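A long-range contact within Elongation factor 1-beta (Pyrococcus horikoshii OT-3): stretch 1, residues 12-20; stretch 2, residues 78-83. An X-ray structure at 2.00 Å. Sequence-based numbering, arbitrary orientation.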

# COMPACT_ATOMS: atom_id res chain seq x y z
N VAL C 12 -3.54 -6.63 -15.15
CA VAL C 12 -3.61 -7.88 -15.88
C VAL C 12 -2.53 -7.93 -16.95
O VAL C 12 -2.52 -7.10 -17.86
CB VAL C 12 -4.98 -8.09 -16.53
CG1 VAL C 12 -5.03 -9.44 -17.24
CG2 VAL C 12 -6.05 -7.94 -15.47
N MET C 13 -1.63 -8.91 -16.78
CA MET C 13 -0.56 -9.20 -17.71
C MET C 13 -1.00 -10.28 -18.70
O MET C 13 -1.64 -11.27 -18.30
CB MET C 13 0.72 -9.64 -16.98
CG MET C 13 1.40 -8.54 -16.21
SD MET C 13 2.14 -7.26 -17.29
CE MET C 13 3.60 -8.14 -17.85
N PRO C 14 -0.67 -10.09 -19.99
CA PRO C 14 -1.03 -11.04 -21.01
C PRO C 14 -0.01 -12.20 -21.05
O PRO C 14 1.11 -12.01 -20.61
CB PRO C 14 -0.95 -10.22 -22.28
CG PRO C 14 0.15 -9.27 -22.02
CD PRO C 14 0.01 -8.91 -20.58
N THR C 15 -0.40 -13.37 -21.57
CA THR C 15 0.54 -14.53 -21.69
C THR C 15 1.66 -14.29 -22.70
O THR C 15 2.75 -14.88 -22.57
CB THR C 15 -0.17 -15.83 -22.11
OG1 THR C 15 -1.00 -15.56 -23.23
CG2 THR C 15 -0.98 -16.38 -20.98
N ASP C 16 1.42 -13.39 -23.65
CA ASP C 16 2.33 -13.15 -24.73
C ASP C 16 2.17 -11.74 -25.36
O ASP C 16 1.06 -11.19 -25.40
CB ASP C 16 1.97 -14.19 -25.78
CG ASP C 16 3.00 -14.31 -26.81
OD1 ASP C 16 4.12 -14.75 -26.46
OD2 ASP C 16 2.69 -13.97 -27.97
N PRO C 17 3.27 -11.17 -25.89
CA PRO C 17 3.16 -9.87 -26.58
C PRO C 17 2.17 -9.81 -27.75
O PRO C 17 1.73 -8.71 -28.08
CB PRO C 17 4.56 -9.62 -27.12
CG PRO C 17 5.47 -10.49 -26.36
CD PRO C 17 4.67 -11.57 -25.69
N ASP C 18 1.85 -10.95 -28.37
CA ASP C 18 0.90 -11.04 -29.50
C ASP C 18 -0.55 -11.35 -29.10
O ASP C 18 -1.38 -11.59 -29.96
CB ASP C 18 1.37 -12.09 -30.54
CG ASP C 18 2.65 -11.68 -31.30
OD1 ASP C 18 3.13 -10.54 -31.15
OD2 ASP C 18 3.18 -12.53 -32.05
N VAL C 19 -0.87 -11.34 -27.80
CA VAL C 19 -2.27 -11.44 -27.36
C VAL C 19 -3.08 -10.25 -27.91
O VAL C 19 -2.66 -9.11 -27.87
CB VAL C 19 -2.40 -11.48 -25.80
CG1 VAL C 19 -3.86 -11.37 -25.37
CG2 VAL C 19 -1.78 -12.75 -25.24
N ASN C 20 -4.25 -10.56 -28.46
CA ASN C 20 -5.21 -9.57 -28.87
C ASN C 20 -5.81 -8.97 -27.59
O ASN C 20 -6.59 -9.61 -26.90
CB ASN C 20 -6.27 -10.23 -29.73
CG ASN C 20 -7.21 -9.22 -30.37
OD1 ASN C 20 -7.61 -8.23 -29.77
ND2 ASN C 20 -7.59 -9.51 -31.61
N GLU C 78 -8.57 -16.86 -20.72
CA GLU C 78 -7.58 -17.29 -21.72
C GLU C 78 -6.67 -16.11 -22.05
O GLU C 78 -7.15 -14.99 -22.21
CB GLU C 78 -8.31 -17.74 -22.99
CG GLU C 78 -7.46 -18.39 -24.07
CD GLU C 78 -8.30 -18.68 -25.31
OE1 GLU C 78 -8.09 -18.04 -26.36
OE2 GLU C 78 -9.22 -19.52 -25.20
N ASN C 79 -5.36 -16.39 -22.10
CA ASN C 79 -4.31 -15.40 -22.39
C ASN C 79 -3.92 -14.42 -21.26
O ASN C 79 -3.27 -13.41 -21.49
CB ASN C 79 -4.61 -14.63 -23.67
CG ASN C 79 -4.66 -15.52 -24.89
OD1 ASN C 79 -4.33 -16.70 -24.84
ND2 ASN C 79 -5.04 -14.93 -26.02
N VAL C 80 -4.32 -14.75 -20.04
CA VAL C 80 -3.92 -14.03 -18.88
C VAL C 80 -2.79 -14.76 -18.19
O VAL C 80 -2.99 -15.85 -17.69
CB VAL C 80 -5.07 -13.92 -17.88
CG1 VAL C 80 -4.61 -13.26 -16.59
CG2 VAL C 80 -6.25 -13.15 -18.52
N GLU C 81 -1.65 -14.08 -18.05
CA GLU C 81 -0.53 -14.57 -17.25
C GLU C 81 -0.69 -14.37 -15.73
O GLU C 81 -0.37 -15.26 -14.94
CB GLU C 81 0.76 -13.85 -17.72
CG GLU C 81 2.02 -14.33 -17.03
CD GLU C 81 2.45 -15.72 -17.48
OE1 GLU C 81 1.78 -16.28 -18.34
OE2 GLU C 81 3.46 -16.25 -16.98
N SER C 82 -1.12 -13.18 -15.34
CA SER C 82 -1.28 -12.82 -13.95
C SER C 82 -2.31 -11.68 -13.82
O SER C 82 -2.46 -10.87 -14.76
CB SER C 82 0.04 -12.34 -13.37
OG SER C 82 0.53 -11.21 -14.09
N ALA C 83 -2.97 -11.61 -12.67
CA ALA C 83 -3.77 -10.42 -12.27
C ALA C 83 -3.51 -10.09 -10.80
O ALA C 83 -3.64 -10.95 -9.93
CB ALA C 83 -5.26 -10.61 -12.57
O HOH W 1 3.07 -16.90 -20.75
O HOH W 2 -7.01 -12.13 -26.39

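A beta bulge lets two antiparallel strands stay hydrogen-bonded while their register slips by one residue, and the pairing of residues 12-14 with 80-83 is a compact example. Glu 78 stands clear of the contact, which opens at Asn 79. Asn 79 O accepts a hydrogen bond from Thr 15 N (2.9 Å) and also receives a CA-H...O contact from Pro 14 CA (3.3 Å); proline, lacking an amide hydrogen, has no N-H to offer. The CB of Asn 79 meets Val 19 CG2 at 3.7 Å, so the turn from Asp 16 to Val 19 brings a buried valine back against stretch 2.

Val 80 pairs with Pro 14, yet Val 80 CG1 lies 3.9 Å from Val 12 CG1, an apolar contact. The slip follows: Glu 81 N donates to Met 13 O (2.8 Å), while Met 13 N donates to Ser 82 O (2.9 Å), so one methionine bonds to two successive residues. Beyond the backbone, the O of water 1 lies 2.8 Å from Glu 81 OE1 and 2.7 Å from Thr 15 O, and the water donates to both. Ser 82 shares a sheet face with Met 13, with Ser 82 OG 3.3 Å from Met 13 CB. Finally Ala 83, on the other face with Val 12, places Ala 83 CB 4.0 Å from Val 12 CG2, its small methyl adding a second apolar contact to Val 12.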